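Long-range contacts in photosystem II stability/assembly factor HCF136, chloroplastic (Cyanidioschyzon merolae, PDB 5OJ3), which is probably essential for photosystem II biogenesis, being needed to assemble an early intermediate that contains D2 and cytochrome b559: residues E248-T253 with D301-H306; S311-A316 with T331-G336; G384-S389 with A407-I412. One frame throughout, in Å; residues are numbered along the deposited sequence.

Contact 1 (E248-T253 with D301-H306); sequences ETIDAT and DFWTPH
Ile250 and Trp303 make the main apolar contact. With CG1 beside its backbone N (chi1 -71°) and an extended chi2, Ile250 sends CD1 over one face of the indole, 4.0 Å from the centroid of the five-membered ring and 16° off its normal, which meets the criterion for a CH-pi contact. The branch carbon Ile250 CG1 also touches Trp303 CD1 at 3.6 Å. Trp303 NE1 is bonded to the carbonyl of Gly230, a bond that, together with Ile250 over the face, restrains the rotation of the indole. The short helix beginning at Ile250 packs on the loop 301-303 that leads into strand 304-307, on the outer side of a beta-propeller blade. Thr249 is the N-cap of the helix: Thr249 OG1 accepts from Ala252 N at 3.3 Å. Thr253 places OG1 between its backbone N and carbonyl carbon, where it donates to Ile250 O (3.0 Å) on a lone pair in the carbonyl plane, while its methyl CG2 meets Phe302 CB at 3.6 Å. Glu248 runs alongside Phe302, CG anti to the backbone N, and its OE1 lies 3.4 Å from Phe302 CB; Arg256 forms a salt bridge with this carboxylate and a cation-pi contact with the Phe302 ring. One backbone bond joins the segments, Glu248 N to Asp301 O (3.2 Å), nearly along the C=O axis.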
loop_
_atom_site.group_PDB
_atom_site.type_symbol
_atom_site.label_atom_id
_atom_site.label_comp_id
_atom_site.label_asym_id
_atom_site.label_seq_id
_atom_site.Cartn_x
_atom_site.Cartn_y
_atom_site.Cartn_z
ATOM N N GLU A 248 -13.861 6.894 17.156
ATOM C CA GLU A 248 -12.944 6.604 18.250
ATOM C C GLU A 248 -11.512 6.542 17.733
ATOM O O GLU A 248 -11.210 5.765 16.820
ATOM C CB GLU A 248 -13.323 5.288 18.929
ATOM C CG GLU A 248 -12.932 5.213 20.390
ATOM C CD GLU A 248 -13.410 3.939 21.052
ATOM O OE1 GLU A 248 -13.825 3.011 20.326
ATOM O OE2 GLU A 248 -13.372 3.866 22.298
ATOM N N THR A 249 -10.638 7.353 18.324
ATOM C CA THR A 249 -9.222 7.301 18.001
ATOM C C THR A 249 -8.627 5.970 18.457
ATOM O O THR A 249 -9.159 5.288 19.337
ATOM C CB THR A 249 -8.480 8.469 18.652
ATOM O OG1 THR A 249 -8.239 8.178 20.035
ATOM C CG2 THR A 249 -9.311 9.744 18.547
ATOM N N ILE A 250 -7.510 5.596 17.830
ATOM C CA ILE A 250 -6.933 4.274 18.063
ATOM C C ILE A 250 -6.467 4.134 19.507
ATOM O O ILE A 250 -6.712 3.108 20.156
ATOM C CB ILE A 250 -5.792 4.008 17.063
ATOM C CG1 ILE A 250 -6.365 3.787 15.661
ATOM C CG2 ILE A 250 -4.966 2.808 17.495
ATOM C CD1 ILE A 250 -5.314 3.656 14.582
ATOM N N ASP A 251 -5.804 5.163 20.042
ATOM C CA ASP A 251 -5.358 5.098 21.429
ATOM C C ASP A 251 -6.521 5.152 22.411
ATOM O O ASP A 251 -6.353 4.762 23.570
ATOM C CB ASP A 251 -4.368 6.223 21.727
ATOM C CG ASP A 251 -3.040 6.029 21.022
ATOM O OD1 ASP A 251 -3.045 5.936 19.778
ATOM O OD2 ASP A 251 -1.994 5.971 21.706
ATOM N N ALA A 252 -7.696 5.616 21.981
ATOM C CA ALA A 252 -8.878 5.481 22.824
ATOM C C ALA A 252 -9.292 4.020 22.947
ATOM O O ALA A 252 -9.714 3.576 24.021
ATOM C CB ALA A 252 -10.027 6.323 22.270
ATOM N N THR A 253 -9.177 3.259 21.856
ATOM C CA THR A 253 -9.503 1.839 21.901
ATOM C C THR A 253 -8.343 1.016 22.446
ATOM O O THR A 253 -8.563 0.005 23.120
ATOM C CB THR A 253 -9.896 1.333 20.513
ATOM O OG1 THR A 253 -8.720 0.943 19.794
ATOM C CG2 THR A 253 -10.616 2.419 19.736
ATOM N N ASP A 301 -17.117 1.758 14.535
ATOM C CA ASP A 301 -16.753 3.028 15.146
ATOM C C ASP A 301 -15.298 3.077 15.586
ATOM O O ASP A 301 -14.880 4.072 16.185
ATOM C CB ASP A 301 -17.665 3.315 16.343
ATOM C CG ASP A 301 -19.102 3.567 15.933
ATOM O OD1 ASP A 301 -19.322 4.388 15.016
ATOM O OD2 ASP A 301 -20.010 2.944 16.522
ATOM N N PHE A 302 -14.523 2.032 15.316
ATOM C CA PHE A 302 -13.149 1.983 15.779
ATOM C C PHE A 302 -12.374 0.955 14.971
ATOM O O PHE A 302 -12.955 0.020 14.414
ATOM C CB PHE A 302 -13.108 1.637 17.275
ATOM C CG PHE A 302 -13.875 0.383 17.634
ATOM C CD1 PHE A 302 -15.138 0.460 18.195
ATOM C CD2 PHE A 302 -13.350 -0.873 17.352
ATOM C CE1 PHE A 302 -15.846 -0.688 18.508
ATOM C CE2 PHE A 302 -14.053 -2.021 17.667
ATOM C CZ PHE A 302 -15.302 -1.929 18.242
ATOM N N TRP A 303 -11.058 1.147 14.901
ATOM C CA TRP A 303 -10.198 0.078 14.419
ATOM C C TRP A 303 -10.245 -1.080 15.408
ATOM O O TRP A 303 -10.372 -0.887 16.621
ATOM C CB TRP A 303 -8.754 0.554 14.247
ATOM C CG TRP A 303 -8.510 1.531 13.132
ATOM C CD1 TRP A 303 -8.795 2.866 13.130
ATOM C CD2 TRP A 303 -7.891 1.252 11.868
ATOM N NE1 TRP A 303 -8.407 3.431 11.937
ATOM C CE2 TRP A 303 -7.849 2.461 11.146
ATOM C CE3 TRP A 303 -7.373 0.096 11.277
ATOM C CZ2 TRP A 303 -7.313 2.545 9.862
ATOM C CZ3 TRP A 303 -6.843 0.181 10.001
ATOM C CH2 TRP A 303 -6.815 1.397 9.309
ATOM N N THR A 304 -10.123 -2.294 14.885
ATOM C CA THR A 304 -10.098 -3.467 15.738
ATOM C C THR A 304 -8.667 -3.963 15.831
ATOM O O THR A 304 -8.051 -4.240 14.790
ATOM C CB THR A 304 -11.009 -4.559 15.184
ATOM O OG1 THR A 304 -12.342 -4.045 15.052
ATOM C CG2 THR A 304 -11.039 -5.755 16.126
ATOM N N PRO A 305 -8.091 -4.067 17.029
ATOM C CA PRO A 305 -6.703 -4.528 17.151
ATOM C C PRO A 305 -6.600 -6.037 17.314
ATOM O O PRO A 305 -7.415 -6.680 17.978
ATOM C CB PRO A 305 -6.217 -3.804 18.414
ATOM C CG PRO A 305 -7.450 -3.627 19.234
ATOM C CD PRO A 305 -8.643 -3.607 18.314
ATOM N N HIS A 306 -5.562 -6.600 16.698
ATOM C CA HIS A 306 -5.345 -8.040 16.659
ATOM C C HIS A 306 -3.921 -8.375 17.078
ATOM O O HIS A 306 -2.970 -7.729 16.631
ATOM C CB HIS A 306 -5.633 -8.586 15.258
ATOM C CG HIS A 306 -6.950 -8.144 14.703
ATOM N ND1 HIS A 306 -8.085 -8.920 14.783
ATOM C CD2 HIS A 306 -7.313 -7.010 14.058
ATOM C CE1 HIS A 306 -9.094 -8.283 14.217
ATOM N NE2 HIS A 306 -8.652 -7.121 13.769
#

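Contact 2 (S311-A316 with T331-G336)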
loop_
_atom_site.group_PDB
_atom_site.type_symbol
_atom_site.label_atom_id
_atom_site.label_comp_id
_atom_site.label_asym_id
_atom_site.label_seq_id
_atom_site.Cartn_x
_atom_site.Cartn_y
_atom_site.Cartn_z
ATOM N N SER A 311 6.924 -14.718 17.335
ATOM C CA SER A 311 7.953 -14.276 18.256
ATOM C C SER A 311 8.322 -12.831 17.954
ATOM O O SER A 311 8.247 -11.945 18.813
ATOM C CB SER A 311 9.169 -15.168 18.104
ATOM O OG SER A 311 9.467 -15.354 16.720
ATOM N N ARG A 312 8.773 -12.590 16.735
ATOM C CA ARG A 312 9.267 -11.304 16.243
ATOM C C ARG A 312 8.126 -10.345 15.896
ATOM O O ARG A 312 6.951 -10.675 16.018
ATOM C CB ARG A 312 10.154 -11.525 15.020
ATOM C CG ARG A 312 11.388 -12.321 15.408
ATOM C CD ARG A 312 12.333 -12.449 14.258
ATOM N NE ARG A 312 13.673 -12.164 14.731
ATOM C CZ ARG A 312 14.108 -10.948 15.047
ATOM N NH1 ARG A 312 13.316 -9.888 14.944
ATOM N NH2 ARG A 312 15.329 -10.784 15.501
ATOM N N ARG A 313 8.489 -9.141 15.449
ATOM C CA ARG A 313 7.524 -8.097 15.132
ATOM C C ARG A 313 7.272 -8.034 13.623
ATOM O O ARG A 313 8.041 -8.546 12.809
ATOM C CB ARG A 313 8.020 -6.725 15.612
ATOM C CG ARG A 313 8.447 -6.704 17.060
ATOM C CD ARG A 313 7.245 -6.293 17.879
ATOM N NE ARG A 313 7.457 -6.336 19.321
ATOM C CZ ARG A 313 7.833 -5.292 20.051
ATOM N NH1 ARG A 313 8.052 -4.118 19.473
ATOM N NH2 ARG A 313 7.981 -5.420 21.362
ATOM N N ILE A 314 6.173 -7.407 13.262
ATOM C CA ILE A 314 5.694 -7.389 11.889
ATOM C C ILE A 314 6.276 -6.172 11.180
ATOM O O ILE A 314 6.426 -5.098 11.776
ATOM C CB ILE A 314 4.160 -7.385 11.864
ATOM C CG1 ILE A 314 3.606 -8.446 12.813
ATOM C CG2 ILE A 314 3.665 -7.692 10.478
ATOM C CD1 ILE A 314 2.091 -8.393 12.951
ATOM N N SER A 315 6.603 -6.328 9.895
ATOM C CA SER A 315 7.125 -5.212 9.115
ATOM C C SER A 315 6.146 -4.700 8.071
ATOM O O SER A 315 6.066 -3.490 7.853
ATOM C CB SER A 315 8.413 -5.607 8.400
ATOM O OG SER A 315 9.169 -6.499 9.205
ATOM N N ALA A 316 5.391 -5.580 7.427
ATOM C CA ALA A 316 4.471 -5.211 6.363
ATOM C C ALA A 316 3.209 -6.055 6.475
ATOM O O ALA A 316 3.191 -7.096 7.136
ATOM C CB ALA A 316 5.109 -5.387 4.983
ATOM N N THR A 331 4.433 -9.691 6.821
ATOM C CA THR A 331 5.874 -9.834 6.717
ATOM C C THR A 331 6.491 -9.591 8.080
ATOM O O THR A 331 6.251 -8.551 8.701
ATOM C CB THR A 331 6.455 -8.837 5.715
ATOM O OG1 THR A 331 6.230 -9.302 4.378
ATOM C CG2 THR A 331 7.943 -8.656 5.959
ATOM N N ILE A 332 7.271 -10.538 8.538
ATOM C CA ILE A 332 7.887 -10.456 9.849
ATOM C C ILE A 332 9.311 -9.954 9.646
ATOM O O ILE A 332 9.937 -10.219 8.609
ATOM C CB ILE A 332 7.840 -11.833 10.542
ATOM C CG1 ILE A 332 6.418 -12.426 10.530
ATOM C CG2 ILE A 332 8.263 -11.721 11.964
ATOM C CD1 ILE A 332 5.303 -11.479 10.965
ATOM N N ARG A 333 9.844 -9.222 10.624
ATOM C CA ARG A 333 11.211 -8.744 10.472
ATOM C C ARG A 333 12.189 -9.910 10.480
ATOM O O ARG A 333 12.004 -10.902 11.190
ATOM C CB ARG A 333 11.566 -7.692 11.524
ATOM C CG ARG A 333 10.859 -6.390 11.210
ATOM C CD ARG A 333 11.237 -5.161 12.003
ATOM N NE ARG A 333 10.707 -5.109 13.357
ATOM C CZ ARG A 333 10.430 -3.968 13.981
ATOM N NH1 ARG A 333 10.606 -2.817 13.351
ATOM N NH2 ARG A 333 9.950 -3.973 15.213
ATOM N N GLY A 334 13.233 -9.779 9.665
ATOM C CA GLY A 334 14.152 -10.870 9.413
ATOM C C GLY A 334 13.657 -11.904 8.425
ATOM O O GLY A 334 14.200 -13.012 8.386
ATOM N N GLY A 335 12.643 -11.582 7.624
ATOM C CA GLY A 335 12.265 -12.414 6.501
ATOM C C GLY A 335 11.060 -13.311 6.685
ATOM O O GLY A 335 10.772 -14.113 5.788
ATOM N N GLY A 336 10.352 -13.211 7.806
ATOM C CA GLY A 336 9.170 -14.029 8.002
ATOM C C GLY A 336 8.071 -13.716 7.005
ATOM O O GLY A 336 8.056 -12.673 6.345
#
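Thr331 O is the focus of the backbone pairing between 311-316 and 331-336. It accepts from Ser315 N at 2.5 Å, nearly along the C=O axis, and weakly from Ala316 N at 3.3 Å. Two consecutive residues thus face one, which defines a classic beta bulge and shifts the register by one between Ile314 and Ala316. On the far side of the bulge Thr331 N donates to Ala316 O, arriving 42° out of the carbonyl plane; on the near side Arg333 N donates to Arg313 O at 2.9 Å with an almost straight N-H...O angle of 170°. Between these bonds Ile314 and Ile332 form an antiparallel non-hydrogen-bonded pair. Their side chains diverge from each other at the pair, yet Ile332 folds back through chi1 and chi2, so that its CD1 crosses obliquely to Ile314 CG1 at 3.9 Å. The other branch, Ile332 CG2, lies against Arg312 CB (3.6 Å). Ala316 and Thr331 put their CB atoms on the same face of the sheet, 3.8 Å apart.

Outside this core, Arg333 bends at chi3 and lies alongside Arg313, with Arg333 NH2 3.4 Å from Arg313 CB; their guanidinium planes differ by 33°, and the like charges do not touch. The turn from Ile332 to Gly336 contains a G1 bulge: Gly335 and Gly336 both face Ile332, and Gly334 and Gly335 have positive phi. Gly335 O accepts from Ser359 OG. On the other strand, the backbone of Ile314 is hydrogen-bonded to that of Gly290 in the preceding blade. Strands 314-319 and 328-332 form a beta hairpin, the first two strands of a four-stranded propeller blade that continues into 336-340 and 354-356, with 314-319 at its edge.

Contact 3 (G384-S389 with A407-I412); sequences GSMYRS and ANLYKI
Neighbouring blades of the seven-bladed beta-propeller meet here: strand 386-389 belongs to the sheet that begins with 366-371, strand 409-414 to the next sheet, which the N-terminal strand 109-111 completes. No hydrogen bond crosses between the segments, so the contact rests on van der Waals packing, of side chains at one end and backbone at the other. Its tight part is a buried apolar cluster. Met386 starts with CG anti to the backbone N (chi1 -164°), then bends at chi2 and chi3, which turns its thioether toward the second segment. There its methyl CE meets Leu409 CD1 at 3.5 Å, the two side chains crossing at about a right angle. Val422 of strand 420-424 touches Met386, Leu409 and Ile412 alike, adding a third wall.

The other end is looser: Ala407 is partly exposed and poorly ordered, and no side chains meet there. Gly384, with positive phi in a G1 bulge opposite Val381, brings CA to 3.3 Å from Ala407 O, a distance of little weight given that disorder. Back in the cluster, Ile412 reaches Met386 tip to tip, CD1 standing 3.9 Å from SD.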
loop_
_atom_site.group_PDB
_atom_site.type_symbol
_atom_site.label_atom_id
_atom_site.label_comp_id
_atom_site.label_asym_id
_atom_site.label_seq_id
_atom_site.Cartn_x
_atom_site.Cartn_y
_atom_site.Cartn_z
ATOM N N GLY A 384 17.766 -6.116 -2.484
ATOM C CA GLY A 384 17.571 -5.747 -3.867
ATOM C C GLY A 384 17.087 -6.891 -4.722
ATOM O O GLY A 384 17.163 -6.811 -5.952
ATOM N N SER A 385 16.585 -7.954 -4.101
ATOM C CA SER A 385 16.176 -9.161 -4.797
ATOM C C SER A 385 14.665 -9.207 -5.002
ATOM O O SER A 385 13.906 -8.370 -4.508
ATOM C CB SER A 385 16.632 -10.396 -4.013
ATOM O OG SER A 385 17.914 -10.197 -3.447
ATOM N N MET A 386 14.242 -10.222 -5.753
ATOM C CA MET A 386 12.846 -10.441 -6.111
ATOM C C MET A 386 12.558 -11.925 -5.967
ATOM O O MET A 386 13.237 -12.747 -6.593
ATOM C CB MET A 386 12.555 -9.976 -7.541
ATOM C CG MET A 386 11.078 -9.805 -7.841
ATOM S SD MET A 386 10.391 -8.295 -7.145
ATOM C CE MET A 386 10.783 -7.135 -8.449
ATOM N N TYR A 387 11.560 -12.272 -5.161
ATOM C CA TYR A 387 11.221 -13.665 -4.907
ATOM C C TYR A 387 9.878 -14.018 -5.529
ATOM O O TYR A 387 9.019 -13.161 -5.755
ATOM C CB TYR A 387 11.210 -13.997 -3.410
ATOM C CG TYR A 387 12.588 -14.221 -2.829
ATOM C CD1 TYR A 387 13.610 -13.301 -3.015
ATOM C CD2 TYR A 387 12.884 -15.397 -2.151
ATOM C CE1 TYR A 387 14.872 -13.519 -2.494
ATOM C CE2 TYR A 387 14.141 -15.629 -1.637
ATOM C CZ TYR A 387 15.133 -14.686 -1.809
ATOM O OH TYR A 387 16.388 -14.916 -1.294
ATOM N N ARG A 388 9.718 -15.309 -5.810
ATOM C CA ARG A 388 8.601 -15.819 -6.587
ATOM C C ARG A 388 7.987 -17.038 -5.919
ATOM O O ARG A 388 8.674 -17.824 -5.260
ATOM C CB ARG A 388 9.085 -16.197 -7.990
ATOM C CG ARG A 388 8.011 -16.404 -9.030
ATOM C CD ARG A 388 8.412 -17.541 -9.952
ATOM N NE ARG A 388 9.366 -17.104 -10.966
ATOM C CZ ARG A 388 9.059 -16.878 -12.239
ATOM N NH1 ARG A 388 7.812 -17.033 -12.663
ATOM N NH2 ARG A 388 10.000 -16.487 -13.087
ATOM N N SER A 389 6.676 -17.187 -6.101
ATOM C CA SER A 389 5.949 -18.385 -5.701
ATOM C C SER A 389 4.901 -18.683 -6.766
ATOM O O SER A 389 4.168 -17.780 -7.179
ATOM C CB SER A 389 5.295 -18.205 -4.328
ATOM O OG SER A 389 4.524 -19.337 -3.967
ATOM N N ALA A 407 20.483 -1.606 -6.245
ATOM C CA ALA A 407 19.196 -0.941 -6.402
ATOM C C ALA A 407 18.160 -1.583 -5.488
ATOM O O ALA A 407 18.084 -2.809 -5.372
ATOM C CB ALA A 407 18.734 -1.002 -7.858
ATOM N N ASN A 408 17.352 -0.748 -4.840
ATOM C CA ASN A 408 16.388 -1.212 -3.855
ATOM C C ASN A 408 14.992 -1.315 -4.461
ATOM O O ASN A 408 14.627 -0.551 -5.357
ATOM C CB ASN A 408 16.358 -0.259 -2.660
ATOM C CG ASN A 408 17.656 -0.271 -1.872
ATOM O OD1 ASN A 408 18.378 -1.268 -1.853
ATOM N ND2 ASN A 408 17.965 0.849 -1.229
ATOM N N LEU A 409 14.212 -2.276 -3.962
ATOM C CA LEU A 409 12.870 -2.554 -4.468
ATOM C C LEU A 409 11.888 -2.503 -3.306
ATOM O O LEU A 409 12.007 -3.288 -2.360
ATOM C CB LEU A 409 12.817 -3.912 -5.169
ATOM C CG LEU A 409 13.725 -4.009 -6.396
ATOM C CD1 LEU A 409 13.528 -5.326 -7.115
ATOM C CD2 LEU A 409 13.452 -2.844 -7.337
ATOM N N TYR A 410 10.909 -1.596 -3.385
ATOM C CA TYR A 410 10.062 -1.289 -2.240
ATOM C C TYR A 410 8.599 -1.686 -2.393
ATOM O O TYR A 410 7.936 -1.906 -1.374
ATOM C CB TYR A 410 10.119 0.214 -1.927
ATOM C CG TYR A 410 11.473 0.711 -1.465
ATOM C CD1 TYR A 410 12.337 -0.116 -0.758
ATOM C CD2 TYR A 410 11.887 2.008 -1.742
ATOM C CE1 TYR A 410 13.574 0.338 -0.336
ATOM C CE2 TYR A 410 13.122 2.469 -1.325
ATOM C CZ TYR A 410 13.961 1.631 -0.622
ATOM O OH TYR A 410 15.191 2.089 -0.207
ATOM N N LYS A 411 8.077 -1.784 -3.615
ATOM C CA LYS A 411 6.631 -1.854 -3.781
ATOM C C LYS A 411 6.286 -2.563 -5.083
ATOM O O LYS A 411 6.892 -2.295 -6.123
ATOM C CB LYS A 411 6.021 -0.449 -3.756
ATOM C CG LYS A 411 4.506 -0.401 -3.676
ATOM C CD LYS A 411 4.014 1.022 -3.895
ATOM C CE LYS A 411 2.593 1.059 -4.429
ATOM N NZ LYS A 411 1.630 0.492 -3.448
ATOM N N ILE A 412 5.299 -3.457 -5.018
ATOM C CA ILE A 412 4.764 -4.143 -6.188
ATOM C C ILE A 412 3.269 -3.865 -6.280
ATOM O O ILE A 412 2.556 -3.898 -5.271
ATOM C CB ILE A 412 5.037 -5.660 -6.143
ATOM C CG1 ILE A 412 6.467 -5.933 -5.667
ATOM C CG2 ILE A 412 4.783 -6.291 -7.506
ATOM C CD1 ILE A 412 6.881 -7.390 -5.762
#

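Overall arrangement
Contacts 1, 2 and 3 follow one another along the chain, each closing before the next opens, and sample successive parts of one propeller. Contact 1 sits on the loop leading into strand 304-307, the outer strand of its blade; the next strand, 314-319, opens the following blade and carries contact 2. Contact 3 joins the two blades after that. The centres of contacts 1 and 2 are about 23 Å apart, those of 2 and 3 about 16 Å, and those of 1 and 3, on opposite sides of the chain's centre, about 33 Å. None touches another. Because strand 109-111 completes the last sheet, contact 3 lies beside the blade where the two chain ends close the ring round the central pore.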